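Local coordinates for single-stranded DNA-binding protein WHY3, chloroplastic (Arabidopsis thaliana, PDB 4KOQ) that binds single-stranded DNA as a homotetramer, guarding plastid genome stability against illegitimate recombination and repressing transcription of a kinesin gene in the nucleus, at residues Y16-A21 with Q59-S63; E85-H91 with R104-E110; S116-L122 with S134-T140. All coordinates share one frame; numbering follows the deposited sequence.

Contact 1: residues Y16-A21 with Q59-S63; sequences YKGKAA and QYDWS. With PO4 (phosphate ion), chain C.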
loop_
_atom_site.group_PDB
_atom_site.type_symbol
_atom_site.label_atom_id
_atom_site.label_comp_id
_atom_site.label_asym_id
_atom_site.label_seq_id
_atom_site.Cartn_x
_atom_site.Cartn_y
_atom_site.Cartn_z
ATOM N N TYR A 16 9.858 -23.012 -1.157
ATOM C CA TYR A 16 10.360 -24.371 -1.258
ATOM C C TYR A 16 10.909 -24.832 0.075
ATOM O O TYR A 16 11.789 -24.195 0.643
ATOM C CB TYR A 16 11.478 -24.403 -2.283
ATOM C CG TYR A 16 11.058 -24.006 -3.655
ATOM C CD1 TYR A 16 10.327 -24.859 -4.445
ATOM C CD2 TYR A 16 11.387 -22.754 -4.167
ATOM C CE1 TYR A 16 9.930 -24.497 -5.696
ATOM C CE2 TYR A 16 10.997 -22.389 -5.428
ATOM C CZ TYR A 16 10.279 -23.266 -6.186
ATOM O OH TYR A 16 9.879 -22.918 -7.442
ATOM N N LYS A 17 10.362 -25.916 0.612
ATOM C CA LYS A 17 10.826 -26.395 1.877
ATOM C C LYS A 17 11.254 -27.854 1.775
ATOM O O LYS A 17 11.192 -28.470 0.705
ATOM C CB LYS A 17 9.746 -26.201 2.962
ATOM C CG LYS A 17 9.483 -24.727 3.319
ATOM C CD LYS A 17 10.710 -24.044 3.961
ATOM C CE LYS A 17 10.563 -22.537 3.957
ATOM N NZ LYS A 17 9.750 -22.100 5.101
ATOM N N GLY A 18 11.653 -28.410 2.913
ATOM C CA GLY A 18 12.220 -29.741 2.946
ATOM C C GLY A 18 11.323 -30.847 2.443
ATOM O O GLY A 18 11.785 -31.754 1.750
ATOM N N LYS A 19 10.040 -30.771 2.783
ATOM C CA LYS A 19 9.086 -31.834 2.521
ATOM C C LYS A 19 7.996 -31.428 1.545
ATOM O O LYS A 19 7.195 -32.249 1.151
ATOM C CB LYS A 19 8.423 -32.248 3.835
ATOM C CG LYS A 19 9.387 -32.870 4.843
ATOM C CD LYS A 19 8.739 -32.982 6.215
ATOM C CE LYS A 19 9.704 -33.496 7.265
ATOM N NZ LYS A 19 9.129 -33.350 8.637
ATOM N N ALA A 20 7.940 -30.149 1.182
ATOM C CA ALA A 20 6.830 -29.644 0.359
ATOM C C ALA A 20 7.222 -28.307 -0.252
ATOM O O ALA A 20 8.135 -27.667 0.237
ATOM C CB ALA A 20 5.618 -29.476 1.196
ATOM N N ALA A 21 6.541 -27.965 -1.339
ATOM C CA ALA A 21 6.600 -26.684 -1.998
ATOM C C ALA A 21 5.185 -26.102 -2.122
ATOM O O ALA A 21 4.203 -26.839 -2.204
ATOM C CB ALA A 21 7.206 -26.851 -3.409
ATOM N N GLN A 59 13.472 -31.539 -5.674
ATOM C CA GLN A 59 12.412 -31.919 -6.590
ATOM C C GLN A 59 11.095 -32.198 -5.873
ATOM O O GLN A 59 11.044 -32.790 -4.797
ATOM C CB GLN A 59 12.817 -33.162 -7.378
ATOM C CG GLN A 59 13.849 -32.891 -8.467
ATOM C CD GLN A 59 14.346 -34.167 -9.115
ATOM O OE1 GLN A 59 14.260 -35.249 -8.527
ATOM N NE2 GLN A 59 14.855 -34.050 -10.337
ATOM N N TYR A 60 10.016 -31.776 -6.499
ATOM C CA TYR A 60 8.724 -31.972 -5.914
ATOM C C TYR A 60 7.843 -32.624 -6.951
ATOM O O TYR A 60 7.968 -32.373 -8.143
ATOM C CB TYR A 60 8.152 -30.631 -5.451
ATOM C CG TYR A 60 9.050 -29.903 -4.476
ATOM C CD1 TYR A 60 10.047 -29.035 -4.925
ATOM C CD2 TYR A 60 8.926 -30.091 -3.105
ATOM C CE1 TYR A 60 10.850 -28.367 -4.039
ATOM C CE2 TYR A 60 9.726 -29.412 -2.224
ATOM C CZ TYR A 60 10.691 -28.564 -2.694
ATOM O OH TYR A 60 11.493 -27.901 -1.806
ATOM N N ASP A 61 6.936 -33.455 -6.473
ATOM C CA ASP A 61 6.061 -34.196 -7.346
ATOM C C ASP A 61 4.797 -33.404 -7.696
ATOM O O ASP A 61 3.748 -33.557 -7.071
ATOM C CB ASP A 61 5.721 -35.510 -6.662
ATOM C CG ASP A 61 5.006 -36.462 -7.564
ATOM O OD1 ASP A 61 4.691 -36.080 -8.708
ATOM O OD2 ASP A 61 4.745 -37.582 -7.099
ATOM N N TRP A 62 4.907 -32.576 -8.726
ATOM C CA TRP A 62 3.803 -31.745 -9.169
ATOM C C TRP A 62 2.705 -32.552 -9.815
ATOM O O TRP A 62 1.578 -32.079 -9.964
ATOM C CB TRP A 62 4.319 -30.648 -10.095
ATOM C CG TRP A 62 5.248 -29.724 -9.354
ATOM C CD1 TRP A 62 6.612 -29.731 -9.380
ATOM C CD2 TRP A 62 4.872 -28.683 -8.437
ATOM N NE1 TRP A 62 7.105 -28.764 -8.547
ATOM C CE2 TRP A 62 6.058 -28.101 -7.963
ATOM C CE3 TRP A 62 3.645 -28.201 -7.966
ATOM C CZ2 TRP A 62 6.060 -27.053 -7.042
ATOM C CZ3 TRP A 62 3.643 -27.160 -7.050
ATOM C CH2 TRP A 62 4.836 -26.592 -6.609
ATOM N N SER A 63 3.005 -33.802 -10.155
ATOM C CA SER A 63 1.992 -34.670 -10.731
ATOM C C SER A 63 1.012 -35.056 -9.630
ATOM O O SER A 63 -0.125 -35.431 -9.898
ATOM C CB SER A 63 2.631 -35.912 -11.405
ATOM O OG SER A 63 3.015 -36.909 -10.474
HETATM P P PO4 C . 13.708 -30.826 -1.553
HETATM O O1 PO4 C . 13.595 -31.683 -0.316
HETATM O O2 PO4 C . 13.348 -29.411 -1.193
HETATM O O3 PO4 C . 15.126 -30.818 -2.062
HETATM O O4 PO4 C . 12.783 -31.393 -2.607
#

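Contact 2: residues E85-H91 with R104-E110; sequences ESCEFFH and RKVLKVE. With PO4 (phosphate ion), chain B.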
loop_
_atom_site.group_PDB
_atom_site.type_symbol
_atom_site.label_atom_id
_atom_site.label_comp_id
_atom_site.label_asym_id
_atom_site.label_seq_id
_atom_site.Cartn_x
_atom_site.Cartn_y
_atom_site.Cartn_z
ATOM N N GLU A 85 -3.981 -16.748 16.217
ATOM C CA GLU A 85 -5.207 -17.103 15.558
ATOM C C GLU A 85 -4.952 -18.056 14.383
ATOM O O GLU A 85 -3.941 -17.930 13.688
ATOM C CB GLU A 85 -5.891 -15.824 15.051
ATOM C CG GLU A 85 -7.303 -16.045 14.542
ATOM C CD GLU A 85 -8.003 -14.743 14.120
ATOM O OE1 GLU A 85 -7.364 -13.665 14.085
ATOM O OE2 GLU A 85 -9.205 -14.816 13.818
ATOM N N SER A 86 -5.882 -18.976 14.170
ATOM C CA SER A 86 -5.866 -19.851 13.011
ATOM C C SER A 86 -7.067 -19.569 12.159
ATOM O O SER A 86 -8.039 -18.970 12.630
ATOM C CB SER A 86 -5.822 -21.324 13.450
ATOM O OG SER A 86 -7.119 -21.804 13.819
ATOM N N CYS A 87 -6.991 -19.925 10.885
ATOM C CA CYS A 87 -8.163 -19.908 10.048
ATOM C C CYS A 87 -8.235 -21.204 9.236
ATOM O O CYS A 87 -7.226 -21.869 9.004
ATOM C CB CYS A 87 -8.176 -18.665 9.135
ATOM S SG CYS A 87 -6.822 -18.562 8.024
ATOM N N GLU A 88 -9.448 -21.564 8.853
ATOM C CA GLU A 88 -9.703 -22.831 8.159
ATOM C C GLU A 88 -10.799 -22.584 7.148
ATOM O O GLU A 88 -11.872 -22.055 7.479
ATOM C CB GLU A 88 -10.146 -23.903 9.174
ATOM C CG GLU A 88 -10.174 -25.296 8.659
ATOM C CD GLU A 88 -10.309 -26.345 9.794
ATOM O OE1 GLU A 88 -10.795 -25.997 10.879
ATOM O OE2 GLU A 88 -9.922 -27.509 9.588
ATOM N N PHE A 89 -10.527 -22.960 5.915
ATOM C CA PHE A 89 -11.463 -22.771 4.816
ATOM C C PHE A 89 -11.877 -24.106 4.219
ATOM O O PHE A 89 -11.032 -24.945 3.945
ATOM C CB PHE A 89 -10.799 -21.958 3.713
ATOM C CG PHE A 89 -10.118 -20.728 4.188
ATOM C CD1 PHE A 89 -10.763 -19.828 5.024
ATOM C CD2 PHE A 89 -8.839 -20.445 3.788
ATOM C CE1 PHE A 89 -10.094 -18.644 5.458
ATOM C CE2 PHE A 89 -8.188 -19.280 4.198
ATOM C CZ PHE A 89 -8.822 -18.384 5.027
ATOM N N PHE A 90 -13.175 -24.272 3.964
ATOM C CA PHE A 90 -13.704 -25.498 3.410
ATOM C C PHE A 90 -14.335 -25.254 2.044
ATOM O O PHE A 90 -15.222 -24.412 1.915
ATOM C CB PHE A 90 -14.808 -26.046 4.323
ATOM C CG PHE A 90 -14.371 -26.258 5.741
ATOM C CD1 PHE A 90 -14.277 -25.188 6.618
ATOM C CD2 PHE A 90 -14.048 -27.513 6.199
ATOM C CE1 PHE A 90 -13.864 -25.377 7.930
ATOM C CE2 PHE A 90 -13.648 -27.711 7.524
ATOM C CZ PHE A 90 -13.548 -26.645 8.375
ATOM N N HIS A 91 -13.894 -26.007 1.051
ATOM C CA HIS A 91 -14.393 -25.886 -0.299
ATOM C C HIS A 91 -14.853 -27.237 -0.820
ATOM O O HIS A 91 -14.143 -28.233 -0.698
ATOM C CB HIS A 91 -13.316 -25.399 -1.252
ATOM C CG HIS A 91 -12.962 -23.939 -1.094
ATOM N ND1 HIS A 91 -12.053 -23.313 -1.922
ATOM C CD2 HIS A 91 -13.339 -23.010 -0.179
ATOM C CE1 HIS A 91 -11.910 -22.050 -1.546
ATOM N NE2 HIS A 91 -12.678 -21.836 -0.494
ATOM N N ARG A 104 -13.975 -32.917 -0.330
ATOM C CA ARG A 104 -13.843 -31.713 0.469
ATOM C C ARG A 104 -12.383 -31.280 0.472
ATOM O O ARG A 104 -11.514 -32.093 0.693
ATOM C CB ARG A 104 -14.292 -32.017 1.889
ATOM C CG ARG A 104 -14.381 -30.835 2.817
ATOM C CD ARG A 104 -15.326 -31.132 3.995
ATOM N NE ARG A 104 -14.647 -31.143 5.292
ATOM C CZ ARG A 104 -14.271 -32.235 5.960
ATOM N NH1 ARG A 104 -14.501 -33.451 5.473
ATOM N NH2 ARG A 104 -13.660 -32.113 7.131
ATOM N N LYS A 105 -12.139 -29.997 0.253
ATOM C CA LYS A 105 -10.781 -29.456 0.359
ATOM C C LYS A 105 -10.797 -28.490 1.503
ATOM O O LYS A 105 -11.644 -27.611 1.566
ATOM C CB LYS A 105 -10.373 -28.728 -0.899
ATOM C CG LYS A 105 -10.298 -29.600 -2.146
ATOM C CD LYS A 105 -9.754 -28.771 -3.319
ATOM C CE LYS A 105 -9.432 -29.626 -4.515
ATOM N NZ LYS A 105 -8.865 -28.806 -5.584
ATOM N N VAL A 106 -9.840 -28.669 2.405
ATOM C CA VAL A 106 -9.734 -27.853 3.563
ATOM C C VAL A 106 -8.347 -27.261 3.634
ATOM O O VAL A 106 -7.349 -27.999 3.674
ATOM C CB VAL A 106 -9.938 -28.677 4.844
ATOM C CG1 VAL A 106 -9.947 -27.740 6.045
ATOM C CG2 VAL A 106 -11.248 -29.453 4.765
ATOM N N LEU A 107 -8.287 -25.934 3.685
ATOM C CA LEU A 107 -7.006 -25.250 3.876
ATOM C C LEU A 107 -7.015 -24.715 5.287
ATOM O O LEU A 107 -7.941 -24.035 5.675
ATOM C CB LEU A 107 -6.846 -24.077 2.920
ATOM C CG LEU A 107 -5.556 -23.285 3.138
ATOM C CD1 LEU A 107 -4.342 -24.114 2.770
ATOM C CD2 LEU A 107 -5.545 -21.998 2.364
ATOM N N LYS A 108 -6.010 -25.069 6.071
ATOM C CA LYS A 108 -5.874 -24.524 7.410
ATOM C C LYS A 108 -4.551 -23.787 7.553
ATOM O O LYS A 108 -3.515 -24.245 7.061
ATOM C CB LYS A 108 -5.954 -25.620 8.485
ATOM C CG LYS A 108 -6.069 -25.066 9.865
ATOM C CD LYS A 108 -6.365 -26.096 10.937
ATOM C CE LYS A 108 -6.743 -25.396 12.226
ATOM N NZ LYS A 108 -6.495 -26.271 13.395
ATOM N N VAL A 109 -4.603 -22.635 8.212
ATOM C CA VAL A 109 -3.437 -21.844 8.507
ATOM C C VAL A 109 -3.319 -21.579 10.000
ATOM O O VAL A 109 -4.221 -20.986 10.613
ATOM C CB VAL A 109 -3.415 -20.487 7.730
ATOM C CG1 VAL A 109 -2.173 -19.735 8.096
ATOM C CG2 VAL A 109 -3.433 -20.724 6.240
ATOM N N GLU A 110 -2.198 -22.010 10.570
ATOM C CA GLU A 110 -2.000 -22.030 12.004
ATOM C C GLU A 110 -0.714 -21.342 12.387
ATOM O O GLU A 110 0.246 -21.340 11.632
ATOM C CB GLU A 110 -1.884 -23.475 12.490
ATOM C CG GLU A 110 -3.146 -24.258 12.516
ATOM C CD GLU A 110 -2.877 -25.727 12.832
ATOM O OE1 GLU A 110 -1.885 -26.272 12.300
ATOM O OE2 GLU A 110 -3.649 -26.331 13.605
HETATM P P PO4 B . -10.761 -25.112 -5.102
HETATM O O1 PO4 B . -9.446 -25.774 -5.391
HETATM O O2 PO4 B . -11.843 -26.147 -4.915
HETATM O O3 PO4 B . -10.724 -24.285 -3.863
HETATM O O4 PO4 B . -11.090 -24.182 -6.253
#

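Contact 3: residues S116-L122 with S134-T140; sequences SGRFFNL and SVYIPIT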
loop_
_atom_site.group_PDB
_atom_site.type_symbol
_atom_site.label_atom_id
_atom_site.label_comp_id
_atom_site.label_asym_id
_atom_site.label_seq_id
_atom_site.Cartn_x
_atom_site.Cartn_y
_atom_site.Cartn_z
ATOM N N SER A 116 7.343 -18.320 15.362
ATOM C CA SER A 116 8.307 -18.190 14.287
ATOM C C SER A 116 7.659 -18.241 12.899
ATOM O O SER A 116 8.360 -18.346 11.901
ATOM C CB SER A 116 9.298 -19.333 14.385
ATOM O OG SER A 116 8.587 -20.555 14.365
ATOM N N GLY A 117 6.339 -18.168 12.813
ATOM C CA GLY A 117 5.720 -18.202 11.489
ATOM C C GLY A 117 4.414 -18.941 11.458
ATOM O O GLY A 117 3.690 -18.951 12.460
ATOM N N ARG A 118 4.092 -19.518 10.301
ATOM C CA ARG A 118 2.772 -20.123 10.070
ATOM C C ARG A 118 2.891 -21.514 9.451
ATOM O O ARG A 118 3.825 -21.816 8.714
ATOM C CB ARG A 118 1.913 -19.240 9.159
ATOM C CG ARG A 118 1.646 -17.830 9.689
ATOM C CD ARG A 118 0.470 -17.803 10.599
ATOM N NE ARG A 118 0.273 -16.500 11.195
ATOM C CZ ARG A 118 -0.659 -16.224 12.093
ATOM N NH1 ARG A 118 -1.468 -17.168 12.529
ATOM N NH2 ARG A 118 -0.741 -15.004 12.586
ATOM N N PHE A 119 1.898 -22.348 9.727
ATOM C CA PHE A 119 1.854 -23.697 9.193
ATOM C C PHE A 119 0.670 -23.744 8.261
ATOM O O PHE A 119 -0.437 -23.542 8.710
ATOM C CB PHE A 119 1.694 -24.663 10.381
ATOM C CG PHE A 119 2.184 -26.068 10.134
ATOM C CD1 PHE A 119 3.343 -26.325 9.391
ATOM C CD2 PHE A 119 1.520 -27.140 10.703
ATOM C CE1 PHE A 119 3.806 -27.635 9.191
ATOM C CE2 PHE A 119 1.983 -28.445 10.517
ATOM C CZ PHE A 119 3.139 -28.688 9.759
ATOM N N PHE A 120 0.886 -24.000 6.970
ATOM C CA PHE A 120 -0.201 -24.163 6.038
ATOM C C PHE A 120 -0.467 -25.644 5.801
ATOM O O PHE A 120 0.450 -26.426 5.575
ATOM C CB PHE A 120 0.141 -23.588 4.660
ATOM C CG PHE A 120 0.058 -22.073 4.573
ATOM C CD1 PHE A 120 0.586 -21.271 5.548
ATOM C CD2 PHE A 120 -0.528 -21.490 3.466
ATOM C CE1 PHE A 120 0.524 -19.866 5.423
ATOM C CE2 PHE A 120 -0.570 -20.105 3.342
ATOM C CZ PHE A 120 -0.036 -19.319 4.304
ATOM N N ASN A 121 -1.731 -26.005 5.737
ATOM C CA ASN A 121 -2.057 -27.397 5.450
ATOM C C ASN A 121 -3.183 -27.451 4.447
ATOM O O ASN A 121 -4.207 -26.837 4.666
ATOM C CB ASN A 121 -2.460 -28.064 6.759
ATOM C CG ASN A 121 -3.015 -29.467 6.562
ATOM O OD1 ASN A 121 -4.039 -29.815 7.127
ATOM N ND2 ASN A 121 -2.351 -30.256 5.735
ATOM N N LEU A 122 -3.014 -28.162 3.337
ATOM C CA LEU A 122 -4.155 -28.451 2.479
ATOM C C LEU A 122 -4.482 -29.940 2.546
ATOM O O LEU A 122 -3.597 -30.757 2.298
ATOM C CB LEU A 122 -3.843 -28.053 1.049
ATOM C CG LEU A 122 -4.889 -28.374 -0.011
ATOM C CD1 LEU A 122 -6.251 -27.771 0.252
ATOM C CD2 LEU A 122 -4.383 -27.949 -1.390
ATOM N N SER A 134 -2.923 -34.918 2.134
ATOM C CA SER A 134 -2.690 -33.767 3.010
ATOM C C SER A 134 -1.251 -33.331 2.808
ATOM O O SER A 134 -0.359 -34.163 2.817
ATOM C CB SER A 134 -2.959 -34.178 4.468
ATOM O OG SER A 134 -3.069 -33.089 5.391
ATOM N N VAL A 135 -1.038 -32.041 2.549
ATOM C CA VAL A 135 0.301 -31.487 2.341
ATOM C C VAL A 135 0.464 -30.362 3.339
ATOM O O VAL A 135 -0.423 -29.521 3.433
ATOM C CB VAL A 135 0.492 -30.903 0.918
ATOM C CG1 VAL A 135 1.913 -30.317 0.771
ATOM C CG2 VAL A 135 0.273 -31.964 -0.137
ATOM N N TYR A 136 1.558 -30.369 4.092
ATOM C CA TYR A 136 1.850 -29.339 5.088
ATOM C C TYR A 136 3.086 -28.611 4.665
ATOM O O TYR A 136 4.038 -29.240 4.156
ATOM C CB TYR A 136 2.176 -29.986 6.420
ATOM C CG TYR A 136 0.996 -30.608 7.111
ATOM C CD1 TYR A 136 0.585 -31.897 6.805
ATOM C CD2 TYR A 136 0.316 -29.917 8.099
ATOM C CE1 TYR A 136 -0.508 -32.466 7.464
ATOM C CE2 TYR A 136 -0.772 -30.462 8.740
ATOM C CZ TYR A 136 -1.164 -31.743 8.438
ATOM O OH TYR A 136 -2.256 -32.278 9.091
ATOM N N ILE A 137 3.130 -27.313 4.908
ATOM C CA ILE A 137 4.357 -26.571 4.644
ATOM C C ILE A 137 4.489 -25.478 5.684
ATOM O O ILE A 137 3.544 -24.761 5.962
ATOM C CB ILE A 137 4.408 -26.056 3.222
ATOM C CG1 ILE A 137 5.818 -25.509 2.906
ATOM C CG2 ILE A 137 3.330 -25.006 3.007
ATOM C CD1 ILE A 137 6.018 -25.002 1.490
ATOM N N PRO A 138 5.639 -25.407 6.336
ATOM C CA PRO A 138 5.901 -24.308 7.265
ATOM C C PRO A 138 6.383 -23.052 6.537
ATOM O O PRO A 138 7.151 -23.130 5.567
ATOM C CB PRO A 138 7.034 -24.855 8.136
ATOM C CG PRO A 138 7.751 -25.783 7.241
ATOM C CD PRO A 138 6.750 -26.363 6.283
ATOM N N ILE A 139 5.901 -21.916 7.009
ATOM C CA ILE A 139 6.149 -20.609 6.390
ATOM C C ILE A 139 6.740 -19.762 7.515
ATOM O O ILE A 139 6.099 -19.608 8.558
ATOM C CB ILE A 139 4.771 -20.012 5.908
ATOM C CG1 ILE A 139 4.044 -20.975 4.934
ATOM C CG2 ILE A 139 4.890 -18.668 5.231
ATOM C CD1 ILE A 139 4.846 -21.264 3.674
ATOM N N THR A 140 7.932 -19.220 7.329
ATOM C CA THR A 140 8.534 -18.348 8.350
ATOM C C THR A 140 7.788 -17.052 8.473
ATOM O O THR A 140 7.057 -16.650 7.561
ATOM C CB THR A 140 10.020 -18.013 8.072
ATOM O OG1 THR A 140 10.137 -17.218 6.882
ATOM C CG2 THR A 140 10.889 -19.300 7.945
#

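Contact 1: residues Y16-A21 with Q59-S63
The carbonyl oxygen of Lys17 and the phenol of Tyr60 make the polar link here: Tyr60 OH lies 2.6 Å from Lys17 O, which sits at the edge of the tyrosine ring and in its plane. A phosphate ion, probably from the crystallisation liquor, comes as close, its O2 2.5 Å from Tyr60 OH. The ring of Tyr60 is sandwiched. Over the centre of one face stands Ala21 CB, 3.6 Å from the centroid and almost on the ring normal, a clear CH-pi contact; over the opposite face, displaced toward the rim, hangs phosphate O4. Tyr60 holds CG beside its own backbone N (chi1 -57°), and from there the ring reaches across to the turn. Tyr16 meets it obliquely, with Tyr16 CD1 3.6 Å from Tyr60 CE1 and the planes 31° apart. Farther along, the six-membered ring of Trp62 comes against the same methyl, CZ2 lying 3.8 Å from Ala21 CB. Lys17 N bonds to Ala20 O and closes the turn, while Lys17 NZ turns elsewhere, to Glu143 and Pro138 O. The phosphate is also held by the backbone N of Arg58 and weakly by that of Gln59. Residues 17-22 are probably required for single-stranded DNA binding, as in relatives. A phosphate lying between their turn and an aromatic ring backed by an alanine methyl is consistent with a surface that could receive a nucleic acid backbone, although the ion itself proves no such role.

Contact 2: residues E85-H91 with R104-E110
The ring of Phe90 takes Val106 CG1 over one face and Arg104 NE at its edge, 3.8 Å from Phe90 CD2. Ring and guanidinium lie nearly coplanar, 13° apart, side by side and pointing the same way, so this is an edge contact and not a cation-pi stack. Val106 CG2 also reaches Phe90 CD2, at 3.7 Å. On the other face of the ribbon the edge of the Phe89 ring meets Leu107 CD2, and the His91 ring stacks with Phe68 and meets a phosphate ion, probably from the crystallisation liquor, at its edge. His91 ND1 points straight at phosphate O3 (174°), though the bond is unusually short, while NE2 bonds to Glu74. Lys105, extended beyond CG, brings NZ to phosphate O1 at 3.1 Å; NZ also bonds Val67 O, and Ser69 OG bonds the ion. Near the far end Lys108 has CG anti to the backbone N (chi1 -169°), passes its methylenes over Cys87 O and across the Glu88 carboxylate, without a salt bridge to it, and pairs NZ with Glu110 OE2, 2.9 Å, from above the carboxylate plane. Without the long chain, as with an alanine here, Glu110 OE2 is likely to lose its charged mate and the Glu88 carboxylate and Ser86 the methylenes beside them. Six backbone hydrogen bonds join the antiparallel strands. One face, Cys87, Phe89, Leu107 and Val109, is thus apolar, covered by helix 72-79 and strand 59-70, and ends in the ion-holding His91 and Lys105; the other mixes Phe90 and Val106 with Glu88 and the Lys108-Glu110 pair.

Contact 3: residues S116-L122 with S134-T140
Asn121 and Tyr136 lie flat on each other: the amide and ring planes are 6° apart, and Asn121 ND2 stands 3.2 Å above the plane of the Tyr136 ring, over its centre. With CG anti to the backbone N (chi1 172°), the amide swings across the neighbouring strand, and its nitrogen then has two acceptors on the facing strand. ND2 donates to Ser134 OG at 2.9 Å, nearly straight and in the amide plane, and to Val135 O at 3.1 Å, where it approaches from above the carbonyl plane. Val135 O also accepts from Leu122 N, so one carbonyl serves a backbone and a side-chain donor, and the amide is fixed in rotation over the ring. Phe119 meets Tyr136 next to it: the planes are near parallel, 27° apart, but slid so that the rings barely overlap, and Phe119 CE2 comes within 3.3 Å of Tyr136 CD2. Pro138 CA lies at the edge of the Phe119 ring, in its plane. On the other face, Phe120 and Ile139 pack obliquely, CD1 to CG1 at 3.5 Å, while Phe120 CB sits 3.9 Å from Ile137 CG2. These groups face Phe51 and helix 141-158, whose start Thr140 caps with its side chain. Beside it, Gly117 pairs with Thr140; a CB there would collide with Ile139 O. Paired antiparallel strands with an aromatic-amide face outside and an apolar face inside form the beta hairpin that ends the second sheet of the Whirly fold.

In the fold
From the N terminus, strand 9-16 leads through the turn of residues 17-19 into strand 20-33, and contact 1 closes the long excursion of strands 20-33 and 39-56 by bringing residues 59-63 back against that turn. Contact 2 closes the loop between strands 87-91 and 103-111, and contact 3 that between strands 117-126 and 131-140. All three run in series, none nested or crossed. Contacts 2 and 3 share the second sheet, where strands 103-111 and 117-126 are neighbours, joined by Glu110 O to Phe119 N. Contact 1 belongs to the first sheet and touches contact 3 through Lys17 NZ and Pro138 O, but contact 2 not at all.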